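Local coordinates for protein GCN5-related N-acetyltransferase (Kribbella flavida, PDB 4MY0) that binds acetyl-coenzyme A and probably transfers its acetyl group to amino groups of substrates such as aminoglycosides, at residues A147-S152 against L265-E270; D220-V225 against A250-A255. All blocks are in the same frame, centred on the assembly; numbering follows the deposited sequence.

Contact 1: A147-S152 against L265-E270; sequences AADLRS and LLVEHE. With ACO (acetyl coenzyme *a), chain P.
Helix 147-151 meets the 265-270 segment, which leaves a helical turn as loop, most closely at D149 and V267, whose CA atoms are 6.4 Å apart. D149 carries the contact. Its CG stands anti to the backbone N (chi1 -168°), so the carboxylate reaches two consecutive amides and takes one with each oxygen, both through syn lone pairs. H269 N to D149 OD2 is the short, straight bond, 2.6 Å with an N-H...O angle of 165°; E268 N to D149 OD1 is longer, 3.2 Å. This two-oxygen grip fixes the rotation of a buried carboxylate and ties both loop amides to the helix. Its amide partners would probably favour the ionised form, although E268 OE2 lies 5.2 Å from D149 OD1. The H269 ring is approached edge-on by the same carboxylate, with D149 CG near its plane. An alanine in place of D149 would remove both acceptors and would probably loosen the loop at E268 and H269. The helix follows strand 135-146, whose F145 and Q146 touch V267 and H269, and the loop belongs to the second GNAT region. L150 and V267 lie alongside each other, CD2 to CG1 at a tight 3.5 Å, and W240 of helix 233-244 covers L150. R151, extended from CG to NE, lays one face of its guanidinium over the adenine of acetyl-CoA, NH1 standing 3.2 Å from C4A and donating to ribose O2B at 3.3 Å. Backbone amides of V90, G96, G98 and G100 of a third subunit, with S248, bind this acetyl-CoA, so R151 reaches another subunit's site.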
ATOM      1  N   ALA C 147     -10.141  13.978 -14.772  1.00 24.89           N
ATOM      2  CA  ALA C 147      -9.848  14.688 -16.020  1.00 25.76           C
ATOM      3  C   ALA C 147     -10.996  14.623 -17.038  1.00 26.57           C
ATOM      4  O   ALA C 147     -11.264  15.598 -17.743  1.00 25.63           O
ATOM      5  CB  ALA C 147      -8.544  14.169 -16.627  1.00 21.07           C
ATOM      6  N   ALA C 148     -11.669  13.477 -17.130  1.00 25.23           N
ATOM      7  CA  ALA C 148     -12.726  13.317 -18.145  1.00 28.37           C
ATOM      8  C   ALA C 148     -13.877  14.286 -17.881  1.00 33.52           C
ATOM      9  O   ALA C 148     -14.603  14.680 -18.792  1.00 36.48           O
ATOM     10  CB  ALA C 148     -13.246  11.871 -18.167  1.00 27.83           C
ATOM     11  N   ASP C 149     -14.044  14.652 -16.615  1.00 34.59           N
ATOM     12  CA  ASP C 149     -15.083  15.587 -16.204  1.00 36.88           C
ATOM     13  C   ASP C 149     -14.751  17.006 -16.702  1.00 31.42           C
ATOM     14  O   ASP C 149     -15.604  17.702 -17.260  1.00 34.64           O
ATOM     15  CB  ASP C 149     -15.171  15.557 -14.676  1.00 44.16           C
ATOM     16  CG  ASP C 149     -16.396  16.261 -14.138  1.00 54.56           C
ATOM     17  OD1 ASP C 149     -17.096  16.964 -14.913  1.00 58.34           O
ATOM     18  OD2 ASP C 149     -16.648  16.114 -12.920  1.00 56.61           O
ATOM     19  N   LEU C 150     -13.504  17.417 -16.501  1.00 26.52           N
ATOM     20  CA  LEU C 150     -13.028  18.720 -16.952  1.00 26.32           C
ATOM     21  C   LEU C 150     -13.106  18.832 -18.470  1.00 29.20           C
ATOM     22  O   LEU C 150     -13.429  19.891 -19.029  1.00 29.12           O
ATOM     23  CB  LEU C 150     -11.582  18.901 -16.502  1.00 23.54           C
ATOM     24  CG  LEU C 150     -11.406  18.914 -14.988  1.00 26.68           C
ATOM     25  CD1 LEU C 150      -9.961  19.155 -14.629  1.00 25.44           C
ATOM     26  CD2 LEU C 150     -12.277  19.977 -14.371  1.00 27.85           C
ATOM     27  N   ARG C 151     -12.826  17.716 -19.133  1.00 30.81           N
ATOM     28  CA  ARG C 151     -12.719  17.682 -20.578  1.00 27.20           C
ATOM     29  C   ARG C 151     -14.028  18.100 -21.249  1.00 31.86           C
ATOM     30  O   ARG C 151     -14.018  18.674 -22.339  1.00 32.47           O
ATOM     31  CB  ARG C 151     -12.324  16.278 -21.028  1.00 28.03           C
ATOM     32  CG  ARG C 151     -12.203  16.160 -22.527  1.00 29.54           C
ATOM     33  CD  ARG C 151     -11.904  14.747 -22.984  1.00 33.51           C
ATOM     34  NE  ARG C 151     -12.040  14.728 -24.429  1.00 36.78           N
ATOM     35  CZ  ARG C 151     -13.168  14.425 -25.050  1.00 36.66           C
ATOM     36  NH1 ARG C 151     -13.233  14.472 -26.373  1.00 38.64           N
ATOM     37  NH2 ARG C 151     -14.229  14.072 -24.339  1.00 32.75           N
ATOM     38  N   SER C 152     -15.154  17.827 -20.596  1.00 34.34           N
ATOM     39  CA  SER C 152     -16.449  18.107 -21.219  1.00 35.39           C
ATOM     40  C   SER C 152     -17.104  19.405 -20.746  1.00 36.19           C
ATOM     41  O   SER C 152     -18.309  19.570 -20.907  1.00 37.67           O
ATOM     42  CB  SER C 152     -17.408  16.940 -20.986  1.00 40.89           C
ATOM     43  OG  SER C 152     -17.615  16.759 -19.600  1.00 48.90           O
ATOM     44  N   LEU C 265     -18.301  24.521  -8.677  1.00 29.15           N
ATOM     45  CA  LEU C 265     -19.680  24.766  -9.086  1.00 30.76           C
ATOM     46  C   LEU C 265     -19.931  24.301 -10.521  1.00 32.06           C
ATOM     47  O   LEU C 265     -21.079  24.166 -10.948  1.00 32.35           O
ATOM     48  CB  LEU C 265     -20.006  26.263  -8.963  1.00 33.84           C
ATOM     49  CG  LEU C 265     -19.834  26.928  -7.595  1.00 32.90           C
ATOM     50  CD1 LEU C 265     -19.945  28.442  -7.704  1.00 35.87           C
ATOM     51  CD2 LEU C 265     -20.863  26.398  -6.612  1.00 32.17           C
ATOM     52  N   LEU C 266     -18.854  24.062 -11.262  1.00 32.12           N
ATOM     53  CA  LEU C 266     -18.950  23.729 -12.682  1.00 31.36           C
ATOM     54  C   LEU C 266     -18.870  22.226 -12.957  1.00 31.91           C
ATOM     55  O   LEU C 266     -19.575  21.719 -13.832  1.00 31.63           O
ATOM     56  CB  LEU C 266     -17.837  24.437 -13.463  1.00 33.20           C
ATOM     57  CG  LEU C 266     -17.876  25.964 -13.541  1.00 35.02           C
ATOM     58  CD1 LEU C 266     -16.589  26.519 -14.128  1.00 39.22           C
ATOM     59  CD2 LEU C 266     -19.051  26.383 -14.380  1.00 37.10           C
ATOM     60  N   VAL C 267     -18.004  21.518 -12.232  1.00 28.70           N
ATOM     61  CA  VAL C 267     -17.761  20.107 -12.550  1.00 32.52           C
ATOM     62  C   VAL C 267     -18.821  19.183 -11.979  1.00 31.42           C
ATOM     63  O   VAL C 267     -19.367  19.438 -10.903  1.00 34.71           O
ATOM     64  CB  VAL C 267     -16.377  19.627 -12.096  1.00 28.72           C
ATOM     65  CG1 VAL C 267     -15.313  20.445 -12.762  1.00 31.20           C
ATOM     66  CG2 VAL C 267     -16.243  19.720 -10.591  1.00 25.69           C
ATOM     67  N   GLU C 268     -19.106  18.110 -12.710  1.00 30.81           N
ATOM     68  CA  GLU C 268     -20.099  17.135 -12.280  1.00 31.58           C
ATOM     69  C   GLU C 268     -19.666  16.387 -11.018  1.00 30.77           C
ATOM     70  O   GLU C 268     -20.395  16.350 -10.026  1.00 29.65           O
ATOM     71  CB  GLU C 268     -20.399  16.130 -13.398  1.00 38.30           C
ATOM     72  CG  GLU C 268     -21.170  14.901 -12.901  1.00 41.48           C
ATOM     73  CD  GLU C 268     -21.582  13.951 -14.018  1.00 43.82           C
ATOM     74  OE1 GLU C 268     -21.926  12.782 -13.709  1.00 43.75           O
ATOM     75  OE2 GLU C 268     -21.575  14.379 -15.193  1.00 41.96           O
ATOM     76  N   HIS C 269     -18.484  15.787 -11.054  1.00 24.99           N
ATOM     77  CA  HIS C 269     -18.014  15.003  -9.919  1.00 34.64           C
ATOM     78  C   HIS C 269     -17.228  15.905  -8.989  1.00 32.76           C
ATOM     79  O   HIS C 269     -16.338  16.634  -9.432  1.00 29.08           O
ATOM     80  CB  HIS C 269     -17.163  13.837 -10.414  1.00 32.69           C
ATOM     81  CG  HIS C 269     -17.896  12.931 -11.354  1.00 34.74           C
ATOM     82  ND1 HIS C 269     -18.625  11.841 -10.922  1.00 40.24           N
ATOM     83  CD2 HIS C 269     -18.033  12.965 -12.701  1.00 34.39           C
ATOM     84  CE1 HIS C 269     -19.172  11.240 -11.964  1.00 38.93           C
ATOM     85  NE2 HIS C 269     -18.833  11.905 -13.055  1.00 39.06           N
ATOM     86  N   GLU C 270     -17.565  15.891  -7.705  1.00 32.24           N
ATOM     87  CA  GLU C 270     -16.900  16.815  -6.801  1.00 38.08           C
ATOM     88  C   GLU C 270     -15.472  16.328  -6.552  1.00 32.42           C
ATOM     89  O   GLU C 270     -15.154  15.165  -6.800  1.00 24.57           O
ATOM     90  CB  GLU C 270     -17.696  17.041  -5.501  1.00 42.07           C
ATOM     91  CG  GLU C 270     -17.559  15.976  -4.433  1.00 45.32           C
ATOM     92  CD  GLU C 270     -18.299  16.343  -3.143  1.00 47.85           C
ATOM     93  OE1 GLU C 270     -17.685  16.982  -2.255  1.00 44.77           O
ATOM     94  OE2 GLU C 270     -19.496  15.985  -3.015  1.00 49.28           O
TER
HETATM   95  N1A ACO P 400     -12.379  10.749 -24.376  1.00 38.18           N
HETATM   96  C2A ACO P 400     -13.492  10.461 -25.085  1.00 37.10           C
HETATM   97  N3A ACO P 400     -13.650  10.791 -26.385  1.00 35.40           N
HETATM   98  C4A ACO P 400     -12.669  11.445 -27.051  1.00 38.26           C
HETATM   99  C5A ACO P 400     -11.426  11.796 -26.341  1.00 39.68           C
HETATM  100  C6A ACO P 400     -11.321  11.403 -24.916  1.00 37.24           C
HETATM  101  N6A ACO P 400     -10.207  11.691 -24.195  1.00 37.11           N
HETATM  102  N7A ACO P 400     -10.639  12.435 -27.231  1.00 41.75           N
HETATM  103  C8A ACO P 400     -11.310  12.493 -28.409  1.00 42.32           C
HETATM  104  N9A ACO P 400     -12.521  11.908 -28.295  1.00 41.58           N
HETATM  105  C1B ACO P 400     -13.539  11.760 -29.358  1.00 37.57           C
HETATM  106  C2B ACO P 400     -14.187  13.077 -29.717  1.00 35.39           C
HETATM  107  O2B ACO P 400     -15.216  13.448 -28.789  1.00 34.13           O
HETATM  108  C3B ACO P 400     -14.739  12.736 -31.085  1.00 37.95           C
HETATM  109  O3B ACO P 400     -15.901  11.933 -30.907  1.00 43.59           O
HETATM  110  P3B ACO P 400     -17.390  12.531 -31.027  1.00 64.25           P
HETATM  111  O7A ACO P 400     -17.342  13.819 -30.233  1.00 63.51           O
HETATM  112  O8A ACO P 400     -17.550  12.720 -32.519  1.00 63.18           O
HETATM  113  O9A ACO P 400     -18.264  11.447 -30.443  1.00 66.79           O
HETATM  114  C4B ACO P 400     -13.705  11.800 -31.689  1.00 38.30           C
HETATM  115  O4B ACO P 400     -12.942  11.308 -30.575  1.00 38.11           O
HETATM  116  C5B ACO P 400     -12.780  12.502 -32.681  1.00 35.88           C
HETATM  117  O5B ACO P 400     -12.345  13.725 -32.079  1.00 32.53           O
HETATM  118  P1A ACO P 400     -11.116  14.610 -32.634  1.00 30.25           P
HETATM  119  O1A ACO P 400     -10.805  14.262 -34.070  1.00 30.45           O
HETATM  120  O2A ACO P 400     -11.430  16.009 -32.185  1.00 29.12           O
HETATM  121  O3A ACO P 400      -9.912  13.981 -31.757  1.00 43.87           O
HETATM  122  P2A ACO P 400      -8.677  14.814 -31.148  1.00 34.54           P
HETATM  123  O4A ACO P 400      -8.205  15.779 -32.218  1.00 37.98           O
HETATM  124  O5A ACO P 400      -9.094  15.348 -29.812  1.00 28.90           O
HETATM  125  O6A ACO P 400      -7.540  13.671 -30.977  1.00 31.95           O
HETATM  126  CBP ACO P 400      -6.420  12.330 -29.315  1.00 26.35           C
HETATM  127  CCP ACO P 400      -7.716  12.582 -30.072  1.00 26.28           C
HETATM  128  CDP ACO P 400      -5.304  11.900 -30.262  1.00 24.61           C
HETATM  129  CEP ACO P 400      -6.672  11.236 -28.288  1.00 22.79           C
HETATM  130  CAP ACO P 400      -6.062  13.658 -28.641  1.00 28.94           C
HETATM  131  OAP ACO P 400      -7.182  14.109 -27.860  1.00 33.34           O
HETATM  132  C9P ACO P 400      -4.800  13.584 -27.822  1.00 29.31           C
HETATM  133  O9P ACO P 400      -3.744  13.935 -28.336  1.00 24.20           O
HETATM  134  N8P ACO P 400      -4.884  13.149 -26.555  1.00 30.96           N
HETATM  135  C7P ACO P 400      -3.743  13.043 -25.654  1.00 25.08           C
HETATM  136  C6P ACO P 400      -2.683  12.060 -26.147  1.00 25.92           C
HETATM  137  C5P ACO P 400      -3.308  10.727 -26.496  1.00 33.88           C
HETATM  138  O5P ACO P 400      -4.099  10.188 -25.729  1.00 32.26           O
HETATM  139  N4P ACO P 400      -2.936  10.172 -27.651  1.00 34.23           N
HETATM  140  C3P ACO P 400      -2.851   8.721 -27.795  1.00 32.58           C
HETATM  141  C2P ACO P 400      -3.971   8.156 -28.655  1.00 30.34           C
HETATM  142  S1P ACO P 400      -3.668   6.441 -28.993  1.00 30.29           S

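Contact 2: D220-V225 against A250-A255; sequences DGDLQV and ARTVHA
The parallel strand pair of a beta-alpha-beta unit in the second GNAT region, strand 222-230, helix 233-244 and strand 252-256, forms this contact. Its short strand segments run 24° apart in direction, and L223, Q224 and V225 are paired with V253, H254 and A255. Three backbone bonds give the register: L223 N to T252 O at 3.1 Å, nearly along the C=O axis, then H254 N to L223 O and V225 N to H254 O, both 2.7 Å and in the carbonyl plane. At the entrance to the pair D222, with CG beside its own backbone N (chi1 -65°), crosses T252 obliquely; OD1 packs 3.3 Å from T252 CB and accepts only a weak bond from T252 N. Its carboxylate stands 83° to the plane of the H254 imidazole, with OD2 3.7 Å from NE2, while ND1 of that ring is hydrogen-bonded to S144. The face bearing L223, V225, V253 and A255 is apolar: V225 and V253 cross obliquely, CG2 to CG1 at 3.8 Å, and L223 CG sits 3.9 Å from A250 CB. G221 has a positive phi, at which a side chain would clash with the carbonyl oxygen of D220. Helix 233-244 covers the apolar face through W240 and V243, A147 and L150 of helix 147-151 reach V253, and strands 212-219 and 135-146 flank the pair antiparallel.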
ATOM      1  N   ASP C 220       3.556  12.776 -11.919  1.00 35.03           N
ATOM      2  CA  ASP C 220       3.512  11.308 -11.803  1.00 41.76           C
ATOM      3  C   ASP C 220       2.339  10.649 -12.512  1.00 40.33           C
ATOM      4  O   ASP C 220       1.580   9.908 -11.887  1.00 42.54           O
ATOM      5  CB  ASP C 220       3.457  10.871 -10.338  1.00 46.72           C
ATOM      6  CG  ASP C 220       4.629  11.372  -9.537  1.00 58.68           C
ATOM      7  OD1 ASP C 220       5.764  10.896  -9.775  1.00 61.43           O
ATOM      8  OD2 ASP C 220       4.403  12.224  -8.652  1.00 64.14           O
ATOM      9  N   GLY C 221       2.177  10.921 -13.795  1.00 34.52           N
ATOM     10  CA  GLY C 221       1.106  10.294 -14.548  1.00 31.83           C
ATOM     11  C   GLY C 221      -0.191  11.080 -14.512  1.00 28.56           C
ATOM     12  O   GLY C 221      -1.070  10.875 -15.355  1.00 28.62           O
ATOM     13  N   ASP C 222      -0.335  11.973 -13.536  1.00 25.13           N
ATOM     14  CA  ASP C 222      -1.485  12.876 -13.553  1.00 25.60           C
ATOM     15  C   ASP C 222      -1.079  14.288 -13.979  1.00 20.02           C
ATOM     16  O   ASP C 222       0.106  14.580 -14.169  1.00 20.79           O
ATOM     17  CB  ASP C 222      -2.163  12.901 -12.187  1.00 28.90           C
ATOM     18  CG  ASP C 222      -2.764  11.550 -11.819  1.00 43.10           C
ATOM     19  OD1 ASP C 222      -3.447  10.930 -12.683  1.00 43.75           O
ATOM     20  OD2 ASP C 222      -2.536  11.109 -10.669  1.00 48.17           O
ATOM     21  N   LEU C 223      -2.063  15.166 -14.114  1.00 20.85           N
ATOM     22  CA  LEU C 223      -1.771  16.561 -14.417  1.00 24.92           C
ATOM     23  C   LEU C 223      -2.002  17.395 -13.162  1.00 22.80           C
ATOM     24  O   LEU C 223      -2.829  17.051 -12.292  1.00 21.70           O
ATOM     25  CB  LEU C 223      -2.636  17.059 -15.573  1.00 24.71           C
ATOM     26  CG  LEU C 223      -2.367  16.397 -16.918  1.00 27.36           C
ATOM     27  CD1 LEU C 223      -3.447  16.787 -17.912  1.00 30.79           C
ATOM     28  CD2 LEU C 223      -0.998  16.790 -17.444  1.00 23.42           C
ATOM     29  N   GLN C 224      -1.235  18.465 -13.050  1.00 20.53           N
ATOM     30  CA  GLN C 224      -1.352  19.350 -11.910  1.00 20.88           C
ATOM     31  C   GLN C 224      -1.490  20.779 -12.427  1.00 17.79           C
ATOM     32  O   GLN C 224      -0.667  21.243 -13.216  1.00 18.40           O
ATOM     33  CB  GLN C 224      -0.113  19.247 -11.038  1.00 22.91           C
ATOM     34  CG  GLN C 224      -0.032  20.359 -10.010  1.00 29.59           C
ATOM     35  CD  GLN C 224       1.272  20.349  -9.255  1.00 37.61           C
ATOM     36  OE1 GLN C 224       1.566  19.405  -8.529  1.00 37.99           O
ATOM     37  NE2 GLN C 224       2.069  21.407  -9.423  1.00 43.41           N
ATOM     38  N   VAL C 225      -2.530  21.468 -11.981  1.00 21.03           N
ATOM     39  CA  VAL C 225      -2.730  22.866 -12.357  1.00 21.79           C
ATOM     40  C   VAL C 225      -2.058  23.743 -11.301  1.00 22.69           C
ATOM     41  O   VAL C 225      -2.395  23.652 -10.119  1.00 23.45           O
ATOM     42  CB  VAL C 225      -4.229  23.179 -12.469  1.00 21.83           C
ATOM     43  CG1 VAL C 225      -4.465  24.677 -12.652  1.00 22.43           C
ATOM     44  CG2 VAL C 225      -4.845  22.378 -13.623  1.00 22.96           C
ATOM     45  N   ALA C 250      -4.104  10.963 -18.734  1.00 29.81           N
ATOM     46  CA  ALA C 250      -4.166  11.331 -17.319  1.00 32.39           C
ATOM     47  C   ALA C 250      -5.591  11.190 -16.806  1.00 32.44           C
ATOM     48  O   ALA C 250      -6.496  11.860 -17.299  1.00 35.65           O
ATOM     49  CB  ALA C 250      -3.670  12.759 -17.118  1.00 30.46           C
ATOM     50  N   ARG C 251      -5.791  10.313 -15.827  1.00 25.92           N
ATOM     51  CA  ARG C 251      -7.114  10.088 -15.258  1.00 26.59           C
ATOM     52  C   ARG C 251      -7.479  11.218 -14.297  1.00 25.94           C
ATOM     53  O   ARG C 251      -8.652  11.601 -14.165  1.00 23.33           O
ATOM     54  CB  ARG C 251      -7.179   8.737 -14.540  1.00 32.43           C
ATOM     55  CG  ARG C 251      -7.481   7.537 -15.455  1.00 46.22           C
ATOM     56  CD  ARG C 251      -6.397   7.336 -16.514  1.00 54.69           C
ATOM     57  NE  ARG C 251      -6.527   6.072 -17.235  1.00 59.48           N
ATOM     58  CZ  ARG C 251      -6.982   5.956 -18.482  1.00 61.43           C
ATOM     59  NH1 ARG C 251      -7.062   4.754 -19.048  1.00 63.37           N
ATOM     60  NH2 ARG C 251      -7.357   7.036 -19.164  1.00 57.35           N
ATOM     61  N   THR C 252      -6.462  11.773 -13.656  1.00 24.61           N
ATOM     62  CA  THR C 252      -6.670  12.718 -12.563  1.00 28.69           C
ATOM     63  C   THR C 252      -5.974  14.062 -12.796  1.00 28.53           C
ATOM     64  O   THR C 252      -4.844  14.118 -13.289  1.00 26.24           O
ATOM     65  CB  THR C 252      -6.183  12.086 -11.248  1.00 30.70           C
ATOM     66  OG1 THR C 252      -6.969  10.915 -10.981  1.00 31.41           O
ATOM     67  CG2 THR C 252      -6.295  13.063 -10.074  1.00 30.84           C
ATOM     68  N   VAL C 253      -6.660  15.144 -12.443  1.00 24.72           N
ATOM     69  CA  VAL C 253      -6.062  16.471 -12.445  1.00 20.74           C
ATOM     70  C   VAL C 253      -6.028  17.040 -11.034  1.00 25.30           C
ATOM     71  O   VAL C 253      -7.079  17.249 -10.431  1.00 27.31           O
ATOM     72  CB  VAL C 253      -6.867  17.452 -13.303  1.00 21.27           C
ATOM     73  CG1 VAL C 253      -6.253  18.856 -13.187  1.00 23.74           C
ATOM     74  CG2 VAL C 253      -6.892  16.997 -14.762  1.00 18.83           C
ATOM     75  N   HIS C 254      -4.834  17.297 -10.503  1.00 17.65           N
ATOM     76  CA  HIS C 254      -4.738  17.954  -9.209  1.00 19.60           C
ATOM     77  C   HIS C 254      -4.709  19.467  -9.461  1.00 26.40           C
ATOM     78  O   HIS C 254      -4.148  19.923 -10.467  1.00 31.10           O
ATOM     79  CB  HIS C 254      -3.465  17.518  -8.475  1.00 22.91           C
ATOM     80  CG  HIS C 254      -3.323  16.031  -8.319  1.00 26.23           C
ATOM     81  ND1 HIS C 254      -4.201  15.271  -7.575  1.00 27.22           N
ATOM     82  CD2 HIS C 254      -2.387  15.171  -8.792  1.00 30.02           C
ATOM     83  CE1 HIS C 254      -3.818  14.004  -7.605  1.00 31.49           C
ATOM     84  NE2 HIS C 254      -2.724  13.916  -8.341  1.00 33.62           N
ATOM     85  N   ALA C 255      -5.321  20.252  -8.580  1.00 20.84           N
ATOM     86  CA  ALA C 255      -5.282  21.701  -8.769  1.00 23.44           C
ATOM     87  C   ALA C 255      -5.055  22.452  -7.475  1.00 24.50           C
ATOM     88  O   ALA C 255      -5.657  22.147  -6.430  1.00 20.69           O
ATOM     89  CB  ALA C 255      -6.543  22.194  -9.451  1.00 22.39           C
TER

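In the fold
Contact 2 is nested along the chain inside the loop closed by contact 1, and their centres are 13 Å apart. They touch: A147 N lies 2.9 Å from R251 O, probably a hydrogen bond, and L150 CD1 packs 3.8 Å from V253 CG2. V253 thus joins helix 147-151 to the strand pair, and W240 touches both L150 and V225. Contact 1 is the closer to acetyl-CoA: R151 binds one molecule, held mainly by a third subunit, and the side chain of E268 comes within about 3 Å of another. In contact 2, the side chain of R251 is about 7 Å from a bound acetyl-CoA and about 6 Å from that of S248, an acetyl-CoA-binding residue.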